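Peptidase S8 and S53, subtilisin, kexin, sedolisin (Mycobacterium smegmatis, PDB 4KG7) probably cleaves peptide bonds as a subtilisin-like serine protease (a mycosin, MycP3) associated with the ESX-3 type VII secretion system of the mycobacterial cell envelope. Local coordinates at residues S229-S234 with P240-G245; I251-W254 with L260-G263; V85-D90 with S94-T99; L98-G103 with V293-D298. One frame throughout, in Å; residues are numbered along the deposited sequence.

Contact 1 (S229-S234 with P240-G245)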
loop_
_atom_site.group_PDB
_atom_site.type_symbol
_atom_site.label_atom_id
_atom_site.label_comp_id
_atom_site.label_asym_id
_atom_site.label_seq_id
_atom_site.Cartn_x
_atom_site.Cartn_y
_atom_site.Cartn_z
ATOM N N SER A 229 -12.685 8.656 9.163
ATOM C CA SER A 229 -12.535 9.809 8.308
ATOM C C SER A 229 -12.443 11.089 9.118
ATOM O O SER A 229 -13.195 11.300 10.073
ATOM C CB SER A 229 -13.697 9.903 7.335
ATOM O OG SER A 229 -13.514 8.997 6.262
ATOM N N ASN A 230 -11.551 11.974 8.666
ATOM C CA ASN A 230 -11.348 13.291 9.273
ATOM C C ASN A 230 -12.207 14.362 8.619
ATOM O O ASN A 230 -12.662 14.183 7.492
ATOM C CB ASN A 230 -9.887 13.648 9.145
ATOM C CG ASN A 230 -9.026 12.741 9.968
ATOM O OD1 ASN A 230 -9.083 12.790 11.201
ATOM N ND2 ASN A 230 -8.264 11.862 9.308
ATOM N N PRO A 231 -12.455 15.469 9.330
ATOM C CA PRO A 231 -13.279 16.509 8.726
ATOM C C PRO A 231 -12.664 17.044 7.445
ATOM O O PRO A 231 -11.437 17.132 7.308
ATOM C CB PRO A 231 -13.337 17.619 9.788
ATOM C CG PRO A 231 -12.861 16.984 11.040
ATOM C CD PRO A 231 -12.053 15.783 10.712
ATOM N N LEU A 232 -13.520 17.376 6.494
ATOM C CA LEU A 232 -13.088 17.801 5.185
ATOM C C LEU A 232 -12.580 19.251 5.209
ATOM O O LEU A 232 -12.759 19.949 6.211
ATOM C CB LEU A 232 -14.271 17.663 4.220
ATOM C CG LEU A 232 -14.814 16.238 4.081
ATOM C CD1 LEU A 232 -15.980 16.286 3.125
ATOM C CD2 LEU A 232 -13.749 15.278 3.587
ATOM N N PRO A 233 -11.946 19.697 4.120
ATOM C CA PRO A 233 -11.457 21.069 4.010
ATOM C C PRO A 233 -12.513 22.074 4.472
ATOM O O PRO A 233 -13.687 21.930 4.124
ATOM C CB PRO A 233 -11.161 21.183 2.515
ATOM C CG PRO A 233 -10.616 19.823 2.194
ATOM C CD PRO A 233 -11.613 18.929 2.903
ATOM N N SER A 234 -12.104 23.077 5.256
ATOM C CA SER A 234 -13.045 23.990 5.942
ATOM C C SER A 234 -12.747 25.489 5.763
ATOM O O SER A 234 -13.340 26.343 6.447
ATOM C CB SER A 234 -13.067 23.655 7.438
ATOM O OG SER A 234 -11.770 23.757 7.984
ATOM N N PRO A 240 -5.670 24.903 4.237
ATOM C CA PRO A 240 -6.773 24.558 3.340
ATOM C C PRO A 240 -7.235 23.096 3.397
ATOM O O PRO A 240 -8.395 22.855 3.131
ATOM C CB PRO A 240 -6.225 24.911 1.947
ATOM C CG PRO A 240 -4.752 24.893 2.086
ATOM C CD PRO A 240 -4.495 25.390 3.488
ATOM N N ARG A 241 -6.362 22.174 3.770
ATOM C CA ARG A 241 -6.755 20.753 3.816
ATOM C C ARG A 241 -7.253 20.290 5.162
ATOM O O ARG A 241 -7.659 19.134 5.304
ATOM C CB ARG A 241 -5.634 19.877 3.325
ATOM C CG ARG A 241 -5.216 20.329 1.934
ATOM C CD ARG A 241 -4.605 19.255 1.118
ATOM N NE ARG A 241 -5.456 18.076 1.005
ATOM C CZ ARG A 241 -5.067 16.978 0.380
ATOM N NH1 ARG A 241 -3.888 16.947 -0.243
ATOM N NH2 ARG A 241 -5.864 15.926 0.358
ATOM N N ASN A 242 -7.235 21.188 6.136
ATOM C CA ASN A 242 -7.790 20.908 7.456
ATOM C C ASN A 242 -7.004 19.858 8.233
ATOM O O ASN A 242 -7.570 18.947 8.819
ATOM C CB ASN A 242 -9.273 20.517 7.371
ATOM C CG ASN A 242 -9.991 20.712 8.696
ATOM O OD1 ASN A 242 -9.406 21.232 9.655
ATOM N ND2 ASN A 242 -11.252 20.283 8.769
ATOM N N TRP A 243 -5.690 20.032 8.274
ATOM C CA TRP A 243 -4.846 19.311 9.215
ATOM C C TRP A 243 -5.292 19.576 10.647
ATOM O O TRP A 243 -5.226 18.688 11.477
ATOM C CB TRP A 243 -3.370 19.706 9.058
ATOM C CG TRP A 243 -2.714 19.117 7.847
ATOM C CD1 TRP A 243 -2.702 19.638 6.583
ATOM C CD2 TRP A 243 -1.958 17.894 7.777
ATOM N NE1 TRP A 243 -2.013 18.822 5.744
ATOM C CE2 TRP A 243 -1.530 17.751 6.441
ATOM C CE3 TRP A 243 -1.593 16.922 8.712
ATOM C CZ2 TRP A 243 -0.747 16.657 6.006
ATOM C CZ3 TRP A 243 -0.811 15.823 8.266
ATOM C CH2 TRP A 243 -0.409 15.713 6.940
ATOM N N ASN A 244 -5.715 20.808 10.930
ATOM C CA ASN A 244 -6.043 21.211 12.315
ATOM C C ASN A 244 -7.178 20.361 12.885
ATOM O O ASN A 244 -7.231 20.094 14.095
ATOM C CB ASN A 244 -6.470 22.680 12.374
ATOM C CG ASN A 244 -5.326 23.650 12.124
ATOM O OD1 ASN A 244 -4.154 23.273 12.039
ATOM N ND2 ASN A 244 -5.674 24.909 11.983
ATOM N N GLY A 245 -8.090 19.951 12.017
ATOM C CA GLY A 245 -9.259 19.188 12.417
ATOM C C GLY A 245 -9.053 17.693 12.533
ATOM O O GLY A 245 -9.973 16.982 12.894
HETATM O O HOH W 1 -9.191 16.754 8.692
#
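The side-chain amide of Asn242 grips the other segment: its ND2 donates to the carbonyl O of Leu232 over 3.0 Å, with an N-H...O angle of 153°. The donor stands above the carbonyl plane of Leu232, 47° out of it, and the acceptor is in turn tilted slightly from the plane of the amide. The amide reaches across because CG lies anti to the backbone N of Asn242 (chi1 -159°). Its other end turns back to its own segment, where OD1 receives a weak bond from the backbone N of Gly245. OG of Ser234 lies alongside, 3.6 Å from CG of Asn242. Both segments belong to the long, irregular connection between strands 209-213 and 248-251 of the subtilisin-like domain, and the asparagine bonds one part of this surface excursion to another, away from the predicted catalytic residues. A water lies 2.7 Å from both O of Pro231 and O of Asn242 and bridges the segments. Prolines pack at both ends of the contact. The ring of Pro231 presses its CD edge on the carbonyl O of Gly245 at 3.2 Å, while CB of Pro233 meets the carbonyl O of Pro240 at 3.3 Å. The guanidinium of Arg241 leads elsewhere, with NH2 bonded to the carbonyl O of Val281 on the edge strand of the sheet.

Contact 2 (I251-W254 with L260-G263)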
loop_
_atom_site.group_PDB
_atom_site.type_symbol
_atom_site.label_atom_id
_atom_site.label_comp_id
_atom_site.label_asym_id
_atom_site.label_seq_id
_atom_site.Cartn_x
_atom_site.Cartn_y
_atom_site.Cartn_z
ATOM N N ILE A 251 -1.220 6.156 9.428
ATOM C CA ILE A 251 0.228 5.939 9.441
ATOM C C ILE A 251 0.569 4.839 8.430
ATOM O O ILE A 251 -0.000 3.741 8.471
ATOM C CB ILE A 251 0.687 5.534 10.860
ATOM C CG1 ILE A 251 0.246 6.563 11.922
ATOM C CG2 ILE A 251 2.183 5.370 10.921
ATOM C CD1 ILE A 251 0.075 5.980 13.301
ATOM N N PRO A 252 1.566 5.071 7.550
ATOM C CA PRO A 252 2.445 6.229 7.438
ATOM C C PRO A 252 1.976 7.370 6.514
ATOM O O PRO A 252 2.745 8.297 6.245
ATOM C CB PRO A 252 3.717 5.585 6.884
ATOM C CG PRO A 252 3.181 4.591 5.905
ATOM C CD PRO A 252 1.966 4.014 6.596
ATOM N N SER A 253 0.731 7.326 6.048
ATOM C CA SER A 253 0.216 8.364 5.132
ATOM C C SER A 253 0.453 9.787 5.577
ATOM O O SER A 253 0.692 10.665 4.745
ATOM C CB SER A 253 -1.287 8.191 4.876
ATOM O OG SER A 253 -1.533 7.156 3.952
ATOM N N TRP A 254 0.356 10.057 6.872
ATOM C CA TRP A 254 0.476 11.451 7.303
ATOM C C TRP A 254 1.876 12.016 7.137
ATOM O O TRP A 254 2.050 13.218 7.202
ATOM C CB TRP A 254 -0.087 11.652 8.691
ATOM C CG TRP A 254 0.806 11.258 9.797
ATOM C CD1 TRP A 254 1.586 10.145 9.894
ATOM C CD2 TRP A 254 0.984 11.990 10.998
ATOM N NE1 TRP A 254 2.252 10.146 11.101
ATOM C CE2 TRP A 254 1.892 11.264 11.801
ATOM C CE3 TRP A 254 0.452 13.187 11.488
ATOM C CZ2 TRP A 254 2.287 11.703 13.066
ATOM C CZ3 TRP A 254 0.849 13.637 12.746
ATOM C CH2 TRP A 254 1.762 12.890 13.524
ATOM N N LEU A 260 3.177 8.910 -0.782
ATOM C CA LEU A 260 2.034 9.181 -1.636
ATOM C C LEU A 260 0.925 8.325 -1.068
ATOM O O LEU A 260 0.966 7.092 -1.160
ATOM C CB LEU A 260 2.302 8.805 -3.097
ATOM C CG LEU A 260 1.138 8.973 -4.082
ATOM C CD1 LEU A 260 0.533 10.382 -4.034
ATOM C CD2 LEU A 260 1.668 8.619 -5.475
ATOM N N SER A 261 -0.059 9.001 -0.467
ATOM C CA SER A 261 -1.198 8.358 0.181
ATOM C C SER A 261 -2.361 8.191 -0.798
ATOM O O SER A 261 -2.771 9.149 -1.454
ATOM C CB SER A 261 -1.611 9.174 1.414
ATOM O OG SER A 261 -2.820 8.683 1.996
ATOM N N VAL A 262 -2.867 6.955 -0.876
ATOM C CA VAL A 262 -3.773 6.533 -1.904
ATOM C C VAL A 262 -5.147 6.164 -1.359
ATOM O O VAL A 262 -5.281 5.214 -0.580
ATOM C CB VAL A 262 -3.207 5.305 -2.638
ATOM C CG1 VAL A 262 -4.090 4.893 -3.795
ATOM C CG2 VAL A 262 -1.815 5.560 -3.135
ATOM N N GLY A 263 -6.159 6.922 -1.795
ATOM C CA GLY A 263 -7.555 6.588 -1.509
ATOM C C GLY A 263 -8.132 5.623 -2.519
ATOM O O GLY A 263 -7.522 5.345 -3.538
#
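Ser253 and Ser261 bring their backbones to 5.1 Å, measured between CA atoms, where a loop just beyond a cis peptide bond before Pro252 passes the strand containing residues 260-263. These two serines carry the contact: OG of Ser253 and OG of Ser261 are hydrogen-bonded at 2.8 Å, and either could be the donor. The hydroxyls meet side by side, each C-O bond roughly at right angles to the line between the oxygens, which brings the methylene groups close as well, with CB of Ser253 3.6 Å from CB of Ser261. Different torsions bring the two oxygens together. In Ser261 the hydroxyl extends anti to the backbone N (chi1 173°), on a CB already directed at the loop; in Ser253 it is instead anti to the carbonyl carbon (chi1 -78°), lying beside its own N. Both residues are buried, and each hydroxyl has the other as a polar partner; OG of Ser253 has a further, weak bond with the carbonyl O of Ala213. The Ser253 carbonyl O, for its part, accepts from NE2 of Gln256, within the same loop. Strand 259-265 runs in the parallel sheet of the subtilisin fold, between strands 209-213 and 281-286. Ser253 and Pro252 rest on Ala212 of the first of these neighbours and Ser261 touches Val281 of the second, while Leu260 and Val262 pack against Val325 of helix 318-335.

Contact 3 (V85-D90 with S94-T99)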
loop_
_atom_site.group_PDB
_atom_site.type_symbol
_atom_site.label_atom_id
_atom_site.label_comp_id
_atom_site.label_asym_id
_atom_site.label_seq_id
_atom_site.Cartn_x
_atom_site.Cartn_y
_atom_site.Cartn_z
ATOM N N VAL A 85 9.137 -13.016 -7.390
ATOM C CA VAL A 85 9.248 -12.503 -5.999
ATOM C C VAL A 85 10.509 -12.944 -5.252
ATOM O O VAL A 85 10.814 -14.143 -5.123
ATOM C CB VAL A 85 8.042 -12.908 -5.141
ATOM C CG1 VAL A 85 8.006 -12.095 -3.847
ATOM C CG2 VAL A 85 6.748 -12.749 -5.920
ATOM N N GLU A 86 11.211 -11.949 -4.741
ATOM C CA GLU A 86 12.491 -12.074 -4.047
ATOM C C GLU A 86 12.226 -12.008 -2.540
ATOM O O GLU A 86 11.379 -11.229 -2.089
ATOM C CB GLU A 86 13.421 -10.915 -4.495
ATOM C CG GLU A 86 14.742 -10.777 -3.735
ATOM C CD GLU A 86 15.583 -9.571 -4.162
ATOM O OE1 GLU A 86 15.227 -8.881 -5.143
ATOM O OE2 GLU A 86 16.600 -9.293 -3.504
ATOM N N ALA A 87 12.970 -12.783 -1.766
ATOM C CA ALA A 87 12.871 -12.749 -0.320
ATOM C C ALA A 87 13.386 -11.435 0.251
ATOM O O ALA A 87 14.495 -11.025 -0.083
ATOM C CB ALA A 87 13.678 -13.902 0.245
ATOM N N GLY A 88 12.595 -10.802 1.122
ATOM C CA GLY A 88 13.014 -9.596 1.819
ATOM C C GLY A 88 12.953 -9.727 3.325
ATOM O O GLY A 88 13.262 -8.767 4.017
ATOM N N GLY A 89 12.591 -10.896 3.840
ATOM C CA GLY A 89 12.650 -11.151 5.262
ATOM C C GLY A 89 11.333 -10.970 5.998
ATOM O O GLY A 89 10.283 -10.770 5.394
ATOM N N ASP A 90 11.423 -11.028 7.337
ATOM C CA ASP A 90 10.255 -11.239 8.185
ATOM C C ASP A 90 10.459 -10.491 9.515
ATOM O O ASP A 90 11.523 -10.586 10.143
ATOM C CB ASP A 90 10.125 -12.756 8.400
ATOM C CG ASP A 90 8.805 -13.193 9.019
ATOM O OD1 ASP A 90 7.969 -12.359 9.394
ATOM O OD2 ASP A 90 8.616 -14.428 9.155
ATOM N N SER A 94 10.731 -15.895 11.478
ATOM C CA SER A 94 12.082 -15.836 10.910
ATOM C C SER A 94 12.109 -16.401 9.498
ATOM O O SER A 94 13.140 -16.940 9.037
ATOM C CB SER A 94 13.075 -16.585 11.812
ATOM O OG SER A 94 12.682 -17.929 12.019
ATOM N N THR A 95 10.986 -16.280 8.805
ATOM C CA THR A 95 10.882 -16.726 7.419
ATOM C C THR A 95 11.592 -15.738 6.498
ATOM O O THR A 95 12.087 -14.701 6.923
ATOM C CB THR A 95 9.401 -16.912 6.946
ATOM O OG1 THR A 95 8.774 -15.633 6.756
ATOM C CG2 THR A 95 8.597 -17.748 7.927
ATOM N N ASP A 96 11.558 -16.046 5.206
ATOM C CA ASP A 96 12.178 -15.238 4.164
ATOM C C ASP A 96 11.246 -14.186 3.590
ATOM O O ASP A 96 11.618 -13.441 2.698
ATOM C CB ASP A 96 12.705 -16.158 3.047
ATOM C CG ASP A 96 11.625 -17.036 2.411
ATOM O OD1 ASP A 96 10.431 -16.936 2.784
ATOM O OD2 ASP A 96 12.023 -17.873 1.558
ATOM N N GLY A 97 10.031 -14.105 4.110
ATOM C CA GLY A 97 9.073 -13.184 3.570
ATOM C C GLY A 97 8.168 -13.788 2.510
ATOM O O GLY A 97 7.275 -13.099 1.999
ATOM N N LEU A 98 8.379 -15.064 2.191
ATOM C CA LEU A 98 7.657 -15.745 1.098
ATOM C C LEU A 98 6.607 -16.723 1.622
ATOM O O LEU A 98 6.205 -17.650 0.924
ATOM C CB LEU A 98 8.633 -16.418 0.130
ATOM C CG LEU A 98 9.659 -15.470 -0.480
ATOM C CD1 LEU A 98 10.627 -16.270 -1.324
ATOM C CD2 LEU A 98 8.949 -14.363 -1.269
ATOM N N THR A 99 6.182 -16.481 2.855
ATOM C CA THR A 99 5.051 -17.160 3.440
ATOM C C THR A 99 3.975 -16.123 3.795
ATOM O O THR A 99 4.206 -15.225 4.580
ATOM C CB THR A 99 5.439 -17.935 4.711
ATOM O OG1 THR A 99 6.407 -18.933 4.390
ATOM C CG2 THR A 99 4.218 -18.582 5.286
HETATM O O HOH W 2 13.846 -12.635 8.033
#
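The side chains of Asp90 and Thr95 cross at a slant, their polar ends meeting across a tight reversal of the chain, where strand 85-90, an outermost strand of the parallel sheet of the subtilisin fold, gives way to the loop leading to helix 104-113. The carboxylate of Asp90 extends anti to its backbone N (chi1 -168°), and its OD2 receives two bonds from one residue. OG1 of Thr95 donates over 2.7 Å from above the carboxylate plane, whereas N of Thr95 comes at 3.0 Å to the anti lone pair of OD2. A salt bridge with Arg134 of the adjoining strand 129-134 adds a charged partner to the same oxygen, which would be expected to stabilise its negative charge. At the opposite end, the side chains of Val85 and Leu98 run antiparallel alongside each other, CD2 of Leu98 meeting CG1 of Val85 at 3.6 Å. Between these two pairs the backbones come together at Gly89, whose N donates to the carbonyl O of Asp96 (3.0 Å). The Asp96 side chain reaches forward within its own segment in an Asx turn: its OD1 accepts from N of Leu98 at 2.8 Å, with the donor 45° out of the carboxylate plane.

Contact 4 (L98-G103 with V293-D298)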
loop_
_atom_site.group_PDB
_atom_site.type_symbol
_atom_site.label_atom_id
_atom_site.label_comp_id
_atom_site.label_asym_id
_atom_site.label_seq_id
_atom_site.Cartn_x
_atom_site.Cartn_y
_atom_site.Cartn_z
ATOM N N LEU A 98 8.379 -15.064 2.191
ATOM C CA LEU A 98 7.657 -15.745 1.098
ATOM C C LEU A 98 6.607 -16.723 1.622
ATOM O O LEU A 98 6.205 -17.650 0.924
ATOM C CB LEU A 98 8.633 -16.418 0.130
ATOM C CG LEU A 98 9.659 -15.470 -0.480
ATOM C CD1 LEU A 98 10.627 -16.270 -1.324
ATOM C CD2 LEU A 98 8.949 -14.363 -1.269
ATOM N N THR A 99 6.182 -16.481 2.855
ATOM C CA THR A 99 5.051 -17.160 3.440
ATOM C C THR A 99 3.975 -16.123 3.795
ATOM O O THR A 99 4.206 -15.225 4.580
ATOM C CB THR A 99 5.439 -17.935 4.711
ATOM O OG1 THR A 99 6.407 -18.933 4.390
ATOM C CG2 THR A 99 4.218 -18.582 5.286
ATOM N N ASP A 100 2.779 -16.291 3.249
ATOM C CA ASP A 100 1.671 -15.407 3.533
ATOM C C ASP A 100 0.548 -16.188 4.222
ATOM O O ASP A 100 -0.167 -16.948 3.574
ATOM C CB ASP A 100 1.186 -14.815 2.210
ATOM C CG ASP A 100 0.052 -13.821 2.383
ATOM O OD1 ASP A 100 -0.295 -13.495 3.547
ATOM O OD2 ASP A 100 -0.513 -13.401 1.352
ATOM N N CYS A 101 0.393 -15.949 5.512
ATOM C CA CYS A 101 -0.610 -16.628 6.340
ATOM C C CYS A 101 -1.960 -15.900 6.298
ATOM O O CYS A 101 -2.939 -16.360 6.880
ATOM C CB CYS A 101 -0.048 -16.700 7.775
ATOM S SG CYS A 101 -0.967 -17.576 9.077
ATOM N N ASP A 102 -2.032 -14.781 5.570
ATOM C CA ASP A 102 -3.203 -13.890 5.598
ATOM C C ASP A 102 -3.888 -13.748 4.247
ATOM O O ASP A 102 -5.095 -13.578 4.169
ATOM C CB ASP A 102 -2.774 -12.494 6.033
ATOM C CG ASP A 102 -2.338 -12.454 7.464
ATOM O OD1 ASP A 102 -3.209 -12.233 8.329
ATOM O OD2 ASP A 102 -1.141 -12.671 7.744
ATOM N N GLY A 103 -3.116 -13.777 3.184
ATOM C CA GLY A 103 -3.639 -13.629 1.831
ATOM C C GLY A 103 -3.422 -12.233 1.267
ATOM O O GLY A 103 -3.531 -12.003 0.049
ATOM N N VAL A 293 -4.199 -12.534 -7.181
ATOM C CA VAL A 293 -3.608 -13.859 -7.044
ATOM C C VAL A 293 -3.835 -14.406 -5.633
ATOM O O VAL A 293 -3.790 -13.670 -4.637
ATOM C CB VAL A 293 -2.096 -13.743 -7.363
ATOM C CG1 VAL A 293 -1.364 -15.037 -7.133
ATOM C CG2 VAL A 293 -1.876 -13.192 -8.785
ATOM N N SER A 294 -4.031 -15.714 -5.546
ATOM C CA SER A 294 -4.275 -16.375 -4.282
ATOM C C SER A 294 -2.998 -16.909 -3.659
ATOM O O SER A 294 -2.080 -17.303 -4.395
ATOM C CB SER A 294 -5.254 -17.538 -4.506
ATOM O OG SER A 294 -5.498 -18.238 -3.294
ATOM N N ASN A 295 -2.951 -16.921 -2.323
ATOM C CA ASN A 295 -1.910 -17.637 -1.562
ATOM C C ASN A 295 -2.225 -19.121 -1.319
ATOM O O ASN A 295 -1.466 -19.811 -0.652
ATOM C CB ASN A 295 -1.633 -16.957 -0.223
ATOM C CG ASN A 295 -2.866 -16.899 0.680
ATOM O OD1 ASN A 295 -3.990 -16.822 0.198
ATOM N ND2 ASN A 295 -2.646 -16.867 1.998
ATOM N N ALA A 296 -3.341 -19.614 -1.842
ATOM C CA ALA A 296 -3.623 -21.060 -1.802
ATOM C C ALA A 296 -2.579 -21.797 -2.638
ATOM O O ALA A 296 -1.971 -21.223 -3.525
ATOM C CB ALA A 296 -5.013 -21.341 -2.347
ATOM N N PRO A 297 -2.383 -23.096 -2.378
ATOM C CA PRO A 297 -1.319 -23.828 -3.064
ATOM C C PRO A 297 -1.321 -23.750 -4.594
ATOM O O PRO A 297 -0.258 -23.695 -5.196
ATOM C CB PRO A 297 -1.543 -25.272 -2.600
ATOM C CG PRO A 297 -2.176 -25.119 -1.255
ATOM C CD PRO A 297 -3.021 -23.885 -1.318
ATOM N N ASP A 298 -2.489 -23.727 -5.225
ATOM C CA ASP A 298 -2.531 -23.641 -6.695
ATOM C C ASP A 298 -2.104 -22.274 -7.236
ATOM O O ASP A 298 -1.709 -22.147 -8.407
ATOM C CB ASP A 298 -3.921 -24.010 -7.210
ATOM C CG ASP A 298 -4.250 -25.502 -7.017
ATOM O OD1 ASP A 298 -3.319 -26.341 -6.821
ATOM O OD2 ASP A 298 -5.456 -25.840 -7.066
HETATM O O HOH W 3 -4.209 -14.001 -1.799
#
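Asn295 reaches over to the loop ahead of helix 104-113 and donates from ND2 to the carbonyl O of Asp100, at 2.9 Å and with an N-H...O angle of 162°. The acceptor lies in the plane of the Asn295 amide, but the donor stands above the carbonyl plane of Asp100. CA of Gly103 lies over the face of the amide, 3.6 Å from CG of Asn295, and the amide is inclined by 37° to the Asp100 carboxylate. A water within hydrogen-bonding distance of O of Gly103 and O of Val293 links the two backbones. The next shell fixes both partners. ND2 of Asn295 also donates to the carbonyl O of Ile33 and its OD1 accepts from N of Thr35, so the residues near Cys32, itself disulfide-bonded to Cys101, hold the amide's rotation. OD1 of Asp100 takes N of Asp102 at 3.0 Å and N of Gly103 at 2.9 Å from the same face of its carboxylate and is also bonded to OG1 of Thr74, while OD2 bonds OG1 of Thr106. The N-H bonds form an Asx turn (Asp102) and an Asx motif (Gly103), with Gly103 the N-cap before His104, predicted charge-relay histidine of the subtilase triad.

Contacts 3 and 4 follow one another on a single loop, sharing Leu98 and Thr99 with centres about 13 Å apart, and carry the chain from an outermost strand of the sheet to the helix of the predicted catalytic histidine. Near contact 4, the side chain of Asp102 is about 5 Å from that of His104 and that of Asp100 about 6 Å from that of Asp73. Contact 2 approaches the predicted triad from elsewhere, with the Ser253 side chain about 11 Å from that of Ser319; it reaches the same sheet as contact 3, their centres about 24 Å apart. Contact 1 is peripheral, its centre about 38 Å from that of contact 4 across the chain's centre, yet CH2 of Trp243 touches O of Trp254 in contact 2 at 3.5 Å.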